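PDB 4AUR: LEOA from Escherichia coli, which is a dynamin-like GTPase of enterotoxigenic strains, probably binding and hydrolysing GTP in a P-loop domain joined to a long helical domain. Local coordinates for residues L343-L348 with L496-K500; I466-A470 with L483-Y487. All blocks are in the same frame, centred on the assembly; numbering follows the deposited sequence.

Contact 1. Residues L343-L348 with L496-K500; sequences LRPLDL and LKEVK
Lys500 reaches off its helix into the turn Leu343-Leu346 and holds two backbone carbonyls there. Its NZ donates to Arg344 O at 2.8 Å, and more weakly to Leu346 O at 3.0 Å. The bond to Arg344 O is bent: the C=O...N angle is 113° and the nitrogen stands above the carbonyl plane, not on a lone pair. The lysine CB points toward the turn and the chain is extended beyond CG, which puts NZ at the two carbonyls. On the way, Lys500 CG passes Leu343 CD1 at 3.9 Å, the two side chains running in opposite directions. One helical turn back, Leu496 CD1 packs on Leu348 CG at 3.7 Å and also lies beside Leu346 O. The type I turn, closed by Leu346 N to Leu343 O at 3.1 Å, brings the Arg344 and Leu346 carbonyls within range of one ammonium group. Farther along, Asp347 OD1 accepts from Asp349 N. The contact thus pins the connection between helices 275-343 and 351-359 onto helix 489-518; its centre lies about 80 Å from the centre of the chain. The Val499 side chain also touches Ile466 of helix 464-467 and Trp469 just after it.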
loop_
_atom_site.group_PDB
_atom_site.type_symbol
_atom_site.label_atom_id
_atom_site.label_comp_id
_atom_site.label_asym_id
_atom_site.label_seq_id
_atom_site.Cartn_x
_atom_site.Cartn_y
_atom_site.Cartn_z
ATOM N N LEU A 343 -42.032 11.232 59.017
ATOM C CA LEU A 343 -42.333 12.457 59.731
ATOM C C LEU A 343 -43.795 12.575 60.019
ATOM O O LEU A 343 -44.169 12.885 61.140
ATOM C CB LEU A 343 -41.900 13.683 58.936
ATOM C CG LEU A 343 -42.232 15.042 59.562
ATOM C CD1 LEU A 343 -41.776 15.173 61.011
ATOM C CD2 LEU A 343 -41.598 16.149 58.744
ATOM N N ARG A 344 -44.637 12.338 59.019
ATOM C CA ARG A 344 -46.036 12.743 59.140
ATOM C C ARG A 344 -46.816 12.083 60.294
ATOM O O ARG A 344 -47.751 12.695 60.805
ATOM C CB ARG A 344 -46.785 12.645 57.801
ATOM C CG ARG A 344 -47.124 11.244 57.288
ATOM C CD ARG A 344 -47.960 11.330 55.996
ATOM N NE ARG A 344 -47.341 12.196 54.965
ATOM C CZ ARG A 344 -46.521 11.790 53.984
ATOM N NH1 ARG A 344 -46.187 10.501 53.831
ATOM N NH2 ARG A 344 -46.030 12.691 53.139
ATOM N N PRO A 345 -46.419 10.873 60.736
ATOM C CA PRO A 345 -47.164 10.268 61.835
ATOM C C PRO A 345 -46.660 10.592 63.243
ATOM O O PRO A 345 -47.229 10.137 64.205
ATOM C CB PRO A 345 -47.033 8.755 61.561
ATOM C CG PRO A 345 -46.125 8.593 60.376
ATOM C CD PRO A 345 -45.467 9.916 60.151
ATOM N N LEU A 346 -45.620 11.386 63.373
ATOM C CA LEU A 346 -44.934 11.506 64.655
ATOM C C LEU A 346 -45.643 12.406 65.661
ATOM O O LEU A 346 -46.050 13.498 65.309
ATOM C CB LEU A 346 -43.520 12.054 64.430
ATOM C CG LEU A 346 -42.546 11.283 63.543
ATOM C CD1 LEU A 346 -41.183 11.936 63.626
ATOM C CD2 LEU A 346 -42.443 9.812 63.917
ATOM N N ASP A 347 -45.742 11.962 66.920
ATOM C CA ASP A 347 -46.265 12.802 68.015
ATOM C C ASP A 347 -45.090 13.505 68.669
ATOM O O ASP A 347 -43.964 13.069 68.512
ATOM C CB ASP A 347 -47.169 12.001 69.006
ATOM C CG ASP A 347 -46.386 11.099 70.015
ATOM O OD1 ASP A 347 -45.724 11.622 70.950
ATOM O OD2 ASP A 347 -46.495 9.851 69.916
ATOM N N LEU A 348 -45.331 14.594 69.389
ATOM C CA LEU A 348 -44.232 15.457 69.855
ATOM C C LEU A 348 -43.091 14.783 70.613
ATOM O O LEU A 348 -41.996 15.323 70.676
ATOM C CB LEU A 348 -44.751 16.586 70.738
ATOM C CG LEU A 348 -45.657 17.625 70.086
ATOM C CD1 LEU A 348 -47.082 17.493 70.633
ATOM C CD2 LEU A 348 -45.107 19.022 70.325
ATOM N N LEU A 496 -47.391 21.177 67.256
ATOM C CA LEU A 496 -46.860 20.068 66.454
ATOM C C LEU A 496 -46.855 20.376 64.948
ATOM O O LEU A 496 -45.871 20.113 64.269
ATOM C CB LEU A 496 -47.666 18.785 66.714
ATOM C CG LEU A 496 -47.298 17.462 66.028
ATOM C CD1 LEU A 496 -45.940 16.943 66.461
ATOM C CD2 LEU A 496 -48.349 16.407 66.333
ATOM N N LYS A 497 -47.944 20.934 64.431
ATOM C CA LYS A 497 -48.052 21.180 62.992
ATOM C C LYS A 497 -46.963 22.117 62.479
ATOM O O LYS A 497 -46.394 21.883 61.419
ATOM C CB LYS A 497 -49.422 21.763 62.637
ATOM C CG LYS A 497 -49.774 21.717 61.154
ATOM C CD LYS A 497 -49.745 20.301 60.576
ATOM C CE LYS A 497 -50.559 19.307 61.405
ATOM N NZ LYS A 497 -50.712 17.981 60.737
ATOM N N GLU A 498 -46.672 23.172 63.227
ATOM C CA GLU A 498 -45.697 24.149 62.771
ATOM C C GLU A 498 -44.259 23.666 62.978
ATOM O O GLU A 498 -43.325 24.240 62.429
ATOM C CB GLU A 498 -45.946 25.532 63.411
ATOM C CG GLU A 498 -45.727 25.648 64.918
ATOM C CD GLU A 498 -45.979 27.068 65.450
ATOM O OE1 GLU A 498 -46.944 27.722 64.984
ATOM O OE2 GLU A 498 -45.217 27.530 66.340
ATOM N N VAL A 499 -44.077 22.615 63.762
ATOM C CA VAL A 499 -42.750 22.026 63.937
ATOM C C VAL A 499 -42.469 21.063 62.792
ATOM O O VAL A 499 -41.353 20.984 62.293
ATOM C CB VAL A 499 -42.642 21.285 65.285
ATOM C CG1 VAL A 499 -41.372 20.436 65.357
ATOM C CG2 VAL A 499 -42.707 22.283 66.432
ATOM N N LYS A 500 -43.489 20.325 62.383
ATOM C CA LYS A 500 -43.380 19.466 61.225
ATOM C C LYS A 500 -43.223 20.281 59.953
ATOM O O LYS A 500 -42.423 19.969 59.096
ATOM C CB LYS A 500 -44.581 18.555 61.143
ATOM C CG LYS A 500 -44.574 17.535 62.260
ATOM C CD LYS A 500 -45.843 16.731 62.229
ATOM C CE LYS A 500 -45.661 15.353 62.829
ATOM N NZ LYS A 500 -46.911 14.556 62.658
#

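Contact 2. Residues I466-A470 with L483-Y487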
loop_
_atom_site.group_PDB
_atom_site.type_symbol
_atom_site.label_atom_id
_atom_site.label_comp_id
_atom_site.label_asym_id
_atom_site.label_seq_id
_atom_site.Cartn_x
_atom_site.Cartn_y
_atom_site.Cartn_z
ATOM N N ILE A 466 -39.202 26.214 68.258
ATOM C CA ILE A 466 -39.129 24.784 67.939
ATOM C C ILE A 466 -37.973 24.083 68.681
ATOM O O ILE A 466 -37.966 22.861 68.835
ATOM C CB ILE A 466 -39.047 24.599 66.406
ATOM C CG1 ILE A 466 -40.303 25.213 65.756
ATOM C CG2 ILE A 466 -38.928 23.128 66.031
ATOM C CD1 ILE A 466 -40.194 25.494 64.272
ATOM N N ALA A 467 -37.023 24.864 69.180
ATOM C CA ALA A 467 -35.917 24.324 69.960
ATOM C C ALA A 467 -36.345 23.734 71.311
ATOM O O ALA A 467 -35.627 22.908 71.880
ATOM C CB ALA A 467 -34.870 25.406 70.179
ATOM N N LYS A 468 -37.495 24.169 71.825
ATOM C CA LYS A 468 -37.976 23.752 73.155
ATOM C C LYS A 468 -38.627 22.370 73.167
ATOM O O LYS A 468 -38.830 21.802 74.237
ATOM C CB LYS A 468 -38.974 24.777 73.699
ATOM C CG LYS A 468 -40.332 24.753 73.001
ATOM C CD LYS A 468 -41.024 26.106 73.085
ATOM C CE LYS A 468 -42.446 26.051 72.550
ATOM N NZ LYS A 468 -42.960 27.416 72.241
ATOM N N TRP A 469 -38.980 21.861 71.982
ATOM C CA TRP A 469 -39.556 20.519 71.817
ATOM C C TRP A 469 -38.516 19.454 71.501
ATOM O O TRP A 469 -38.828 18.259 71.511
ATOM C CB TRP A 469 -40.577 20.526 70.681
ATOM C CG TRP A 469 -41.751 21.343 71.002
ATOM C CD1 TRP A 469 -42.139 22.490 70.395
ATOM C CD2 TRP A 469 -42.693 21.093 72.041
ATOM N NE1 TRP A 469 -43.271 22.970 70.982
ATOM C CE2 TRP A 469 -43.632 22.132 72.003
ATOM C CE3 TRP A 469 -42.830 20.088 73.005
ATOM C CZ2 TRP A 469 -44.700 22.202 72.898
ATOM C CZ3 TRP A 469 -43.893 20.154 73.889
ATOM C CH2 TRP A 469 -44.816 21.202 73.829
ATOM N N ALA A 470 -37.299 19.906 71.196
ATOM C CA ALA A 470 -36.198 19.049 70.802
ATOM C C ALA A 470 -35.306 18.693 71.977
ATOM O O ALA A 470 -34.818 17.564 72.078
ATOM C CB ALA A 470 -35.375 19.734 69.726
ATOM N N LEU A 483 -43.596 21.654 80.612
ATOM C CA LEU A 483 -43.692 22.027 79.209
ATOM C C LEU A 483 -44.969 21.511 78.565
ATOM O O LEU A 483 -45.562 22.188 77.726
ATOM C CB LEU A 483 -42.479 21.507 78.438
ATOM C CG LEU A 483 -42.372 21.980 76.984
ATOM C CD1 LEU A 483 -42.396 23.500 76.902
ATOM C CD2 LEU A 483 -41.112 21.424 76.340
ATOM N N TRP A 484 -45.382 20.315 78.962
ATOM C CA TRP A 484 -46.548 19.648 78.375
ATOM C C TRP A 484 -47.863 20.304 78.772
ATOM O O TRP A 484 -48.791 20.412 77.958
ATOM C CB TRP A 484 -46.572 18.197 78.822
ATOM C CG TRP A 484 -47.419 17.332 77.996
ATOM C CD1 TRP A 484 -48.588 16.753 78.361
ATOM C CD2 TRP A 484 -47.157 16.911 76.656
ATOM N NE1 TRP A 484 -49.080 15.991 77.331
ATOM C CE2 TRP A 484 -48.218 16.072 76.270
ATOM C CE3 TRP A 484 -46.126 17.158 75.746
ATOM C CZ2 TRP A 484 -48.286 15.479 75.008
ATOM C CZ3 TRP A 484 -46.189 16.572 74.496
ATOM C CH2 TRP A 484 -47.266 15.740 74.136
ATOM N N ASP A 485 -47.931 20.728 80.034
ATOM C CA ASP A 485 -49.094 21.414 80.579
ATOM C C ASP A 485 -48.875 22.934 80.588
ATOM O O ASP A 485 -49.178 23.604 81.572
ATOM C CB ASP A 485 -49.402 20.881 81.992
ATOM C CG ASP A 485 -49.515 19.349 82.032
ATOM O OD1 ASP A 485 -49.470 18.711 80.959
ATOM O OD2 ASP A 485 -49.635 18.777 83.135
ATOM N N ALA A 486 -48.318 23.462 79.498
ATOM C CA ALA A 486 -48.363 24.895 79.201
ATOM C C ALA A 486 -49.412 25.192 78.109
ATOM O O ALA A 486 -49.772 26.353 77.876
ATOM C CB ALA A 486 -46.991 25.389 78.766
ATOM N N TYR A 487 -49.890 24.134 77.451
ATOM C CA TYR A 487 -50.870 24.238 76.377
ATOM C C TYR A 487 -52.005 23.262 76.625
ATOM O O TYR A 487 -51.824 22.241 77.292
ATOM C CB TYR A 487 -50.226 23.899 75.024
ATOM C CG TYR A 487 -48.981 24.702 74.707
ATOM C CD1 TYR A 487 -47.720 24.249 75.089
ATOM C CD2 TYR A 487 -49.064 25.922 74.028
ATOM C CE1 TYR A 487 -46.581 24.984 74.811
ATOM C CE2 TYR A 487 -47.929 26.665 73.742
ATOM C CZ TYR A 487 -46.689 26.192 74.135
ATOM O OH TYR A 487 -45.554 26.928 73.852
#
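Trp469 lays the six-membered part of its indole among three side chains of 483-487, and most of the apolar contact is gathered there. Its CZ3 meets Leu483 CG at 3.9 Å, the two side chains crossing at a slant. CZ3 also approaches Trp484 CE3 at 4.2 Å, and CZ2 approaches Tyr487 CE1 at 3.9 Å. With CG anti to the carbonyl carbon (chi1 -67°), the indole is turned toward 483-487, where its far ring meets the three side chains. Within its own segment, Lys468 CG lies over one indole face, offset toward the rim.

The polar part belongs to Lys468. Its chain is extended beyond CG and comes from the opposite direction to Tyr487, and NZ donates to Tyr487 OH at 3.1 Å. The same ammonium forms a salt bridge with Glu495 OE2, an oxygen that also receives a weak hydrogen bond from Trp469 NE1. The Tyr487 side chain touches Glu495 as well, while Trp484 makes a cation-pi contact with Arg492.

What results is a small aromatic and leucine cluster near the surface with a charged group at its border. The contact joins the chain at and after helix 464-467 to the end of helix 481-484 and the loop that follows, and Glu495 probably offsets the lysine charge while helping to orient both Lys468 and the Trp469 indole.

Both contacts belong to the helical domain at the end far from the chain's centre, about 13 Å apart, centre to centre. Contact 2 is nested in the chain segment that contact 1 closes, and they touch directly: Leu348 CD2 packs on Trp469 CD2 at 3.6 Å, and Leu348 CD1 on Trp484 CH2 at 3.9 Å. Two touching residues of contact 1, Leu343 and Leu348, are buried, against Trp469 alone in contact 2, which lies nearer the surface. Each uses a lysine: Lys500 meets backbone carbonyls of a turn in contact 1, Lys468 a tyrosine hydroxyl in contact 2. Helix 489-518 unites them, carrying Lys500 and Leu496 of contact 1 and also Glu495, the salt-bridge partner of Lys468.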